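PDB 1ZH8: oxidoreductase from Thermotoga maritima, which probably catalyses NADP-dependent oxidation or reduction of an alcohol or carbonyl substrate. Local coordinates for residues A[163-174]-A[244-255]. Residues are numbered along the deposited sequence; the frame is centred on the assembly and turned at random.
Sequences PVFMNWQIWVGM and TVGNYTISYSLK. With EDO (1,2-ethanediol), chain F.
M166 and N247 show how the two strands are stitched together: N247 N gives its hydrogen to M166 O at 2.8 Å, and N247 O receives W168 N. Strands 163-171 and 245-251 run parallel, and M166, W168 and I170 each bond through both N and O to the residues flanking their partners: V245, N247, T249 and S251. The ladder runs from V164 O, which accepts from V245 N, to V172 N, which donates to S251 O. Beyond the strands M174 N reaches Y252 O (2.9 Å), while the bond from G173 N to L254 O is weak.

N167 adds a side-chain bond between the strands. In the conformer modelled here CG is anti to the backbone N (chi1 -178°), and ND2 bonds to N247 O at 3.2 Å. It comes from well above that carbonyl's plane and makes a second donor for N247 O. In the same conformer OD1 accepts Q169 NE2 in its own plane, on a lone pair, at 3.0 Å. Further along, S251 OG accepts from L254 N, an ST motif that pins the turn after the strand.

Apolar and aromatic contacts fall on both faces. On the side of M166, W168 and I170, I170 CG2 meets I250 CD1 at 3.6 Å, while I170 CD1 sits over one face of the W168 indole and at the edge of the Y248 ring. Helix 195-211 covers this side; its H203 bonds to Y248 OH. On the other face N247 CG lies at the edge of the F165 ring, 3.5 Å from CE1, with ring and amide nearly perpendicular (88°), and W171 CE3 lies 3.8 Å from L254 CB.

The second subunit packs against this face; T249 OG1 is hydrogen-bonded to S235 OG, and the amide of N247 of the second subunit lies beside it. This strand pair thus offers a hydrophobic, aromatic seat to a helix on one side and, mid-face on the other, a polar patch of N167, N247, Q169 and T249 to the dimer.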
ATOM      1  N   PRO A 163      -5.060   7.231  14.964  1.00 35.38           N
ATOM      2  CA  PRO A 163      -4.586   6.326  13.904  1.00 35.49           C
ATOM      3  C   PRO A 163      -4.455   7.096  12.611  1.00 35.48           C
ATOM      4  O   PRO A 163      -5.354   7.855  12.279  1.00 38.09           O
ATOM      5  CB  PRO A 163      -5.698   5.283  13.789  1.00 32.37           C
ATOM      6  CG  PRO A 163      -6.447   5.382  15.074  1.00 34.50           C
ATOM      7  CD  PRO A 163      -6.326   6.783  15.569  1.00 34.06           C
ATOM      8  N   VAL A 164      -3.338   6.927  11.909  1.00 35.11           N
ATOM      9  CA  VAL A 164      -3.092   7.634  10.643  1.00 34.07           C
ATOM     10  C   VAL A 164      -3.135   6.693   9.427  1.00 33.41           C
ATOM     11  O   VAL A 164      -3.833   6.978   8.451  1.00 35.06           O
ATOM     12  CB  VAL A 164      -1.716   8.379  10.649  1.00 36.24           C
ATOM     13  CG1 VAL A 164      -1.420   8.985   9.271  1.00 35.10           C
ATOM     14  CG2 VAL A 164      -1.657   9.451  11.748  1.00 26.75           C
ATOM     15  N   PHE A 165      -2.393   5.584   9.506  1.00 32.95           N
ATOM     16  CA  PHE A 165      -2.154   4.663   8.383  1.00 32.00           C
ATOM     17  C   PHE A 165      -1.993   3.211   8.857  1.00 32.93           C
ATOM     18  O   PHE A 165      -1.188   2.929   9.745  1.00 33.32           O
ATOM     19  CB  PHE A 165      -0.893   5.107   7.613  1.00 31.07           C
ATOM     20  CG  PHE A 165      -0.432   4.140   6.536  1.00 28.90           C
ATOM     21  CD1 PHE A 165      -1.125   4.023   5.337  1.00 31.20           C
ATOM     22  CD2 PHE A 165       0.717   3.372   6.712  1.00 26.00           C
ATOM     23  CE1 PHE A 165      -0.685   3.140   4.333  1.00 36.80           C
ATOM     24  CE2 PHE A 165       1.152   2.472   5.724  1.00 31.56           C
ATOM     25  CZ  PHE A 165       0.457   2.363   4.530  1.00 30.24           C
HETATM   26  N   MSE A 166      -2.754   2.296   8.266  1.00 32.35           N
HETATM   27  CA  MSE A 166      -2.507   0.876   8.466  1.00 33.67           C
HETATM   28  C   MSE A 166      -2.126   0.188   7.158  1.00 35.32           C
HETATM   29  O   MSE A 166      -2.635   0.536   6.083  1.00 34.23           O
HETATM   30  CB  MSE A 166      -3.674   0.144   9.159  1.00 31.05           C
HETATM   31  CG  MSE A 166      -4.944   0.137   8.415  1.00 37.98           C
HETATM   32 SE   MSE A 166      -5.881  -1.639   8.329  1.00 53.39          SE
HETATM   33  CE  MSE A 166      -4.708  -2.398   6.914  1.00 40.32           C
ATOM     34  N   ASN A 167      -1.212  -0.779   7.261  1.00 36.34           N
ATOM     35  CA  ASN A 167      -0.824  -1.612   6.120  1.00 34.27           C
ATOM     36  C   ASN A 167      -0.838  -3.074   6.522  1.00 33.91           C
ATOM     37  O   ASN A 167      -0.287  -3.464   7.557  1.00 34.81           O
ATOM     38  CB  ASN A 167       0.565  -1.193   5.614  0.50 32.98           C
ATOM     39  CG  ASN A 167       1.025  -1.987   4.395  0.50 28.67           C
ATOM     40  OD1 ASN A 167       2.209  -2.218   4.228  0.50 22.72           O
ATOM     41  ND2 ASN A 167       0.091  -2.405   3.545  0.50 28.73           N
ATOM     42  N   TRP A 168      -1.537  -3.870   5.733  1.00 32.01           N
ATOM     43  CA  TRP A 168      -1.537  -5.300   5.927  1.00 30.16           C
ATOM     44  C   TRP A 168      -1.127  -5.911   4.595  1.00 31.48           C
ATOM     45  O   TRP A 168      -1.812  -5.739   3.579  1.00 31.58           O
ATOM     46  CB  TRP A 168      -2.912  -5.793   6.355  1.00 28.54           C
ATOM     47  CG  TRP A 168      -2.945  -7.126   7.057  1.00 30.07           C
ATOM     48  CD1 TRP A 168      -1.907  -8.001   7.215  1.00 32.40           C
ATOM     49  CD2 TRP A 168      -4.092  -7.761   7.650  1.00 31.23           C
ATOM     50  NE1 TRP A 168      -2.327  -9.124   7.893  1.00 32.92           N
ATOM     51  CE2 TRP A 168      -3.659  -9.007   8.174  1.00 26.15           C
ATOM     52  CE3 TRP A 168      -5.440  -7.399   7.791  1.00 27.19           C
ATOM     53  CZ2 TRP A 168      -4.514  -9.879   8.855  1.00 28.77           C
ATOM     54  CZ3 TRP A 168      -6.301  -8.271   8.466  1.00 33.38           C
ATOM     55  CH2 TRP A 168      -5.834  -9.503   8.982  1.00 36.07           C
ATOM     56  N   GLN A 169       0.013  -6.594   4.604  1.00 31.76           N
ATOM     57  CA  GLN A 169       0.511  -7.296   3.429  1.00 33.99           C
ATOM     58  C   GLN A 169       0.587  -8.751   3.743  1.00 34.22           C
ATOM     59  O   GLN A 169       1.278  -9.138   4.684  1.00 37.38           O
ATOM     60  CB  GLN A 169       1.923  -6.847   3.081  1.00 34.40           C
ATOM     61  CG  GLN A 169       2.005  -5.422   2.763  1.00 42.88           C
ATOM     62  CD  GLN A 169       3.255  -5.115   2.035  1.00 55.80           C
ATOM     63  OE1 GLN A 169       3.765  -5.949   1.271  1.00 58.49           O
ATOM     64  NE2 GLN A 169       3.781  -3.912   2.261  1.00 50.50           N
ATOM     65  N   ILE A 170      -0.071  -9.568   2.935  1.00 33.79           N
ATOM     66  CA  ILE A 170      -0.174 -10.987   3.215  1.00 33.51           C
ATOM     67  C   ILE A 170       0.319 -11.779   2.012  1.00 34.62           C
ATOM     68  O   ILE A 170      -0.118 -11.547   0.892  1.00 35.59           O
ATOM     69  CB  ILE A 170      -1.630 -11.363   3.563  1.00 33.34           C
ATOM     70  CG1 ILE A 170      -2.131 -10.485   4.714  1.00 30.50           C
ATOM     71  CG2 ILE A 170      -1.769 -12.874   3.872  1.00 27.82           C
ATOM     72  CD1 ILE A 170      -3.606 -10.539   4.898  1.00 33.40           C
ATOM     73  N   TRP A 171       1.227 -12.717   2.242  1.00 33.23           N
ATOM     74  CA  TRP A 171       1.724 -13.528   1.143  1.00 32.41           C
ATOM     75  C   TRP A 171       1.539 -14.996   1.471  1.00 31.39           C
ATOM     76  O   TRP A 171       2.373 -15.588   2.130  1.00 31.67           O
ATOM     77  CB  TRP A 171       3.187 -13.203   0.860  1.00 32.60           C
ATOM     78  CG  TRP A 171       3.442 -11.759   0.516  1.00 35.07           C
ATOM     79  CD1 TRP A 171       3.723 -10.731   1.386  1.00 38.14           C
ATOM     80  CD2 TRP A 171       3.465 -11.186  -0.795  1.00 38.24           C
ATOM     81  NE1 TRP A 171       3.909  -9.560   0.693  1.00 39.66           N
ATOM     82  CE2 TRP A 171       3.756  -9.811  -0.646  1.00 39.02           C
ATOM     83  CE3 TRP A 171       3.265 -11.700  -2.081  1.00 35.31           C
ATOM     84  CZ2 TRP A 171       3.852  -8.949  -1.737  1.00 41.97           C
ATOM     85  CZ3 TRP A 171       3.358 -10.843  -3.167  1.00 39.82           C
ATOM     86  CH2 TRP A 171       3.648  -9.482  -2.989  1.00 44.71           C
ATOM     87  N   VAL A 172       0.434 -15.580   1.017  1.00 32.26           N
ATOM     88  CA  VAL A 172       0.062 -16.945   1.430  1.00 33.32           C
ATOM     89  C   VAL A 172       0.929 -18.070   0.829  1.00 34.39           C
ATOM     90  O   VAL A 172       1.128 -19.105   1.470  1.00 35.89           O
ATOM     91  CB  VAL A 172      -1.455 -17.208   1.250  1.00 34.26           C
ATOM     92  CG1 VAL A 172      -1.893 -18.414   2.069  1.00 31.88           C
ATOM     93  CG2 VAL A 172      -2.269 -15.978   1.682  1.00 29.95           C
ATOM     94  N   GLY A 173       1.461 -17.862  -0.377  1.00 33.62           N
ATOM     95  CA  GLY A 173       2.276 -18.866  -1.064  1.00 32.47           C
ATOM     96  C   GLY A 173       1.650 -20.255  -1.205  1.00 35.33           C
ATOM     97  O   GLY A 173       2.342 -21.277  -1.052  1.00 34.50           O
HETATM   98  N   MSE A 174       0.350 -20.308  -1.507  1.00 35.87           N
HETATM   99  CA  MSE A 174      -0.317 -21.596  -1.701  1.00 38.45           C
HETATM  100  C   MSE A 174       0.249 -22.254  -2.939  1.00 39.25           C
HETATM  101  O   MSE A 174       0.455 -21.594  -3.956  1.00 40.22           O
HETATM  102  CB  MSE A 174      -1.822 -21.438  -1.878  1.00 37.68           C
HETATM  103  CG  MSE A 174      -2.553 -20.917  -0.679  1.00 45.64           C
HETATM  104 SE   MSE A 174      -4.457 -20.689  -1.106  1.00 56.79          SE
HETATM  105  CE  MSE A 174      -5.233 -20.976   0.665  1.00 62.90           C
ATOM    106  N   THR A 244      -8.722   7.376   8.892  1.00 30.05           N
ATOM    107  CA  THR A 244      -7.518   6.562   8.804  1.00 31.97           C
ATOM    108  C   THR A 244      -7.378   6.018   7.390  1.00 32.23           C
ATOM    109  O   THR A 244      -8.381   5.614   6.772  1.00 33.73           O
ATOM    110  CB  THR A 244      -7.571   5.365   9.771  1.00 31.97           C
ATOM    111  OG1 THR A 244      -7.896   5.835  11.077  1.00 36.46           O
ATOM    112  CG2 THR A 244      -6.230   4.629   9.812  1.00 31.53           C
ATOM    113  N   VAL A 245      -6.146   6.002   6.881  1.00 30.85           N
ATOM    114  CA  VAL A 245      -5.855   5.443   5.557  1.00 28.86           C
ATOM    115  C   VAL A 245      -5.357   4.006   5.687  1.00 30.36           C
ATOM    116  O   VAL A 245      -4.531   3.683   6.566  1.00 28.85           O
ATOM    117  CB  VAL A 245      -4.800   6.288   4.816  1.00 31.22           C
ATOM    118  CG1 VAL A 245      -4.453   5.668   3.439  1.00 22.70           C
ATOM    119  CG2 VAL A 245      -5.256   7.753   4.692  1.00 22.60           C
ATOM    120  N   GLY A 246      -5.868   3.138   4.824  1.00 31.72           N
ATOM    121  CA  GLY A 246      -5.458   1.749   4.816  1.00 30.55           C
ATOM    122  C   GLY A 246      -4.828   1.329   3.509  1.00 32.66           C
ATOM    123  O   GLY A 246      -5.178   1.853   2.444  1.00 35.41           O
ATOM    124  N   ASN A 247      -3.880   0.395   3.598  1.00 32.38           N
ATOM    125  CA  ASN A 247      -3.372  -0.361   2.446  1.00 33.92           C
ATOM    126  C   ASN A 247      -3.527  -1.840   2.748  1.00 33.56           C
ATOM    127  O   ASN A 247      -3.066  -2.329   3.773  1.00 36.82           O
ATOM    128  CB  ASN A 247      -1.881  -0.093   2.173  1.00 33.88           C
ATOM    129  CG  ASN A 247      -1.605   1.281   1.572  1.00 43.22           C
ATOM    130  OD1 ASN A 247      -2.488   2.149   1.499  1.00 49.48           O
ATOM    131  ND2 ASN A 247      -0.358   1.487   1.135  1.00 41.67           N
ATOM    132  N   TYR A 248      -4.147  -2.571   1.851  1.00 32.89           N
ATOM    133  CA  TYR A 248      -4.294  -3.994   2.056  1.00 32.66           C
ATOM    134  C   TYR A 248      -3.899  -4.641   0.747  1.00 33.01           C
ATOM    135  O   TYR A 248      -4.532  -4.357  -0.288  1.00 32.84           O
ATOM    136  CB  TYR A 248      -5.738  -4.329   2.446  1.00 31.62           C
ATOM    137  CG  TYR A 248      -6.152  -5.779   2.263  1.00 33.82           C
ATOM    138  CD1 TYR A 248      -5.611  -6.796   3.056  1.00 27.77           C
ATOM    139  CD2 TYR A 248      -7.118  -6.124   1.321  1.00 35.69           C
ATOM    140  CE1 TYR A 248      -6.002  -8.104   2.887  1.00 29.89           C
ATOM    141  CE2 TYR A 248      -7.538  -7.444   1.155  1.00 28.27           C
ATOM    142  CZ  TYR A 248      -6.972  -8.429   1.935  1.00 32.32           C
ATOM    143  OH  TYR A 248      -7.386  -9.733   1.775  1.00 32.89           O
ATOM    144  N   THR A 249      -2.835  -5.459   0.798  1.00 29.94           N
ATOM    145  CA  THR A 249      -2.295  -6.173  -0.373  1.00 30.00           C
ATOM    146  C   THR A 249      -2.130  -7.660  -0.039  1.00 31.96           C
ATOM    147  O   THR A 249      -1.606  -8.013   1.023  1.00 30.70           O
ATOM    148  CB  THR A 249      -0.927  -5.610  -0.789  1.00 28.93           C
ATOM    149  OG1 THR A 249      -1.086  -4.266  -1.210  1.00 37.16           O
ATOM    150  CG2 THR A 249      -0.331  -6.382  -1.921  1.00 24.99           C
ATOM    151  N   ILE A 250      -2.586  -8.535  -0.932  1.00 31.43           N
ATOM    152  CA  ILE A 250      -2.444  -9.965  -0.703  1.00 29.90           C
ATOM    153  C   ILE A 250      -2.223 -10.715  -1.997  1.00 29.83           C
ATOM    154  O   ILE A 250      -2.815 -10.381  -3.024  1.00 32.71           O
ATOM    155  CB  ILE A 250      -3.649 -10.549   0.059  1.00 30.66           C
ATOM    156  CG1 ILE A 250      -3.442 -12.044   0.396  1.00 26.28           C
ATOM    157  CG2 ILE A 250      -4.944 -10.331  -0.727  1.00 29.86           C
ATOM    158  CD1 ILE A 250      -4.420 -12.568   1.466  1.00 28.20           C
ATOM    159  N   SER A 251      -1.354 -11.720  -1.938  1.00 28.79           N
ATOM    160  CA  SER A 251      -1.192 -12.696  -3.010  1.00 26.54           C
ATOM    161  C   SER A 251      -1.443 -14.049  -2.408  1.00 26.28           C
ATOM    162  O   SER A 251      -0.803 -14.428  -1.449  1.00 25.53           O
ATOM    163  CB  SER A 251       0.217 -12.670  -3.570  1.00 24.61           C
ATOM    164  OG  SER A 251       0.375 -13.693  -4.541  1.00 31.46           O
ATOM    165  N   TYR A 252      -2.391 -14.787  -2.951  1.00 27.89           N
ATOM    166  CA  TYR A 252      -2.594 -16.127  -2.450  1.00 27.61           C
ATOM    167  C   TYR A 252      -1.534 -17.101  -2.966  1.00 29.59           C
ATOM    168  O   TYR A 252      -1.353 -18.165  -2.375  1.00 32.48           O
ATOM    169  CB  TYR A 252      -3.994 -16.589  -2.753  1.00 24.83           C
ATOM    170  CG  TYR A 252      -4.987 -15.929  -1.844  1.00 23.85           C
ATOM    171  CD1 TYR A 252      -5.476 -14.658  -2.129  1.00 25.65           C
ATOM    172  CD2 TYR A 252      -5.449 -16.575  -0.696  1.00 24.55           C
ATOM    173  CE1 TYR A 252      -6.400 -14.034  -1.283  1.00 28.35           C
ATOM    174  CE2 TYR A 252      -6.354 -15.970   0.154  1.00 26.33           C
ATOM    175  CZ  TYR A 252      -6.828 -14.698  -0.143  1.00 31.72           C
ATOM    176  OH  TYR A 252      -7.739 -14.091   0.687  1.00 29.89           O
ATOM    177  N   SER A 253      -0.802 -16.733  -4.020  1.00 28.91           N
ATOM    178  CA  SER A 253       0.107 -17.693  -4.668  1.00 29.42           C
ATOM    179  C   SER A 253       1.598 -17.435  -4.420  1.00 31.10           C
ATOM    180  O   SER A 253       2.388 -18.364  -4.439  1.00 31.10           O
ATOM    181  CB  SER A 253      -0.206 -17.771  -6.167  0.50 29.03           C
ATOM    182  OG  SER A 253       0.962 -17.731  -6.961  0.50 31.00           O
ATOM    183  N   LEU A 254       1.976 -16.189  -4.149  1.00 33.47           N
ATOM    184  CA  LEU A 254       3.382 -15.850  -3.922  1.00 34.18           C
ATOM    185  C   LEU A 254       3.785 -15.800  -2.442  1.00 36.37           C
ATOM    186  O   LEU A 254       2.939 -15.595  -1.572  1.00 36.10           O
ATOM    187  CB  LEU A 254       3.718 -14.532  -4.625  1.00 34.16           C
ATOM    188  CG  LEU A 254       3.467 -14.531  -6.139  1.00 35.68           C
ATOM    189  CD1 LEU A 254       3.512 -13.120  -6.679  1.00 37.90           C
ATOM    190  CD2 LEU A 254       4.457 -15.433  -6.878  1.00 31.38           C
ATOM    191  N   LYS A 255       5.084 -15.987  -2.193  1.00 40.39           N
ATOM    192  CA  LYS A 255       5.688 -16.075  -0.858  1.00 42.57           C
ATOM    193  C   LYS A 255       6.262 -14.753  -0.364  1.00 45.50           C
ATOM    194  O   LYS A 255       6.746 -13.920  -1.147  1.00 44.79           O
ATOM    195  CB  LYS A 255       6.829 -17.097  -0.863  1.00 41.67           C
ATOM    196  CG  LYS A 255       6.421 -18.537  -0.590  1.00 44.32           C
ATOM    197  CD  LYS A 255       7.645 -19.479  -0.648  1.00 54.17           C
ATOM    198  CE  LYS A 255       7.238 -20.943  -0.413  1.00 57.65           C
ATOM    199  NZ  LYS A 255       8.403 -21.802  -0.022  1.00 58.68           N
TER
HETATM  200  C1  EDO F 402       8.361 -16.177  -5.006  1.00 65.63           C
HETATM  201  O1  EDO F 402       7.233 -16.793  -4.358  1.00 63.79           O
HETATM  202  C2  EDO F 402       8.331 -14.652  -4.854  1.00 57.93           C
HETATM  203  O2  EDO F 402       8.152 -14.280  -3.479  1.00 48.55           O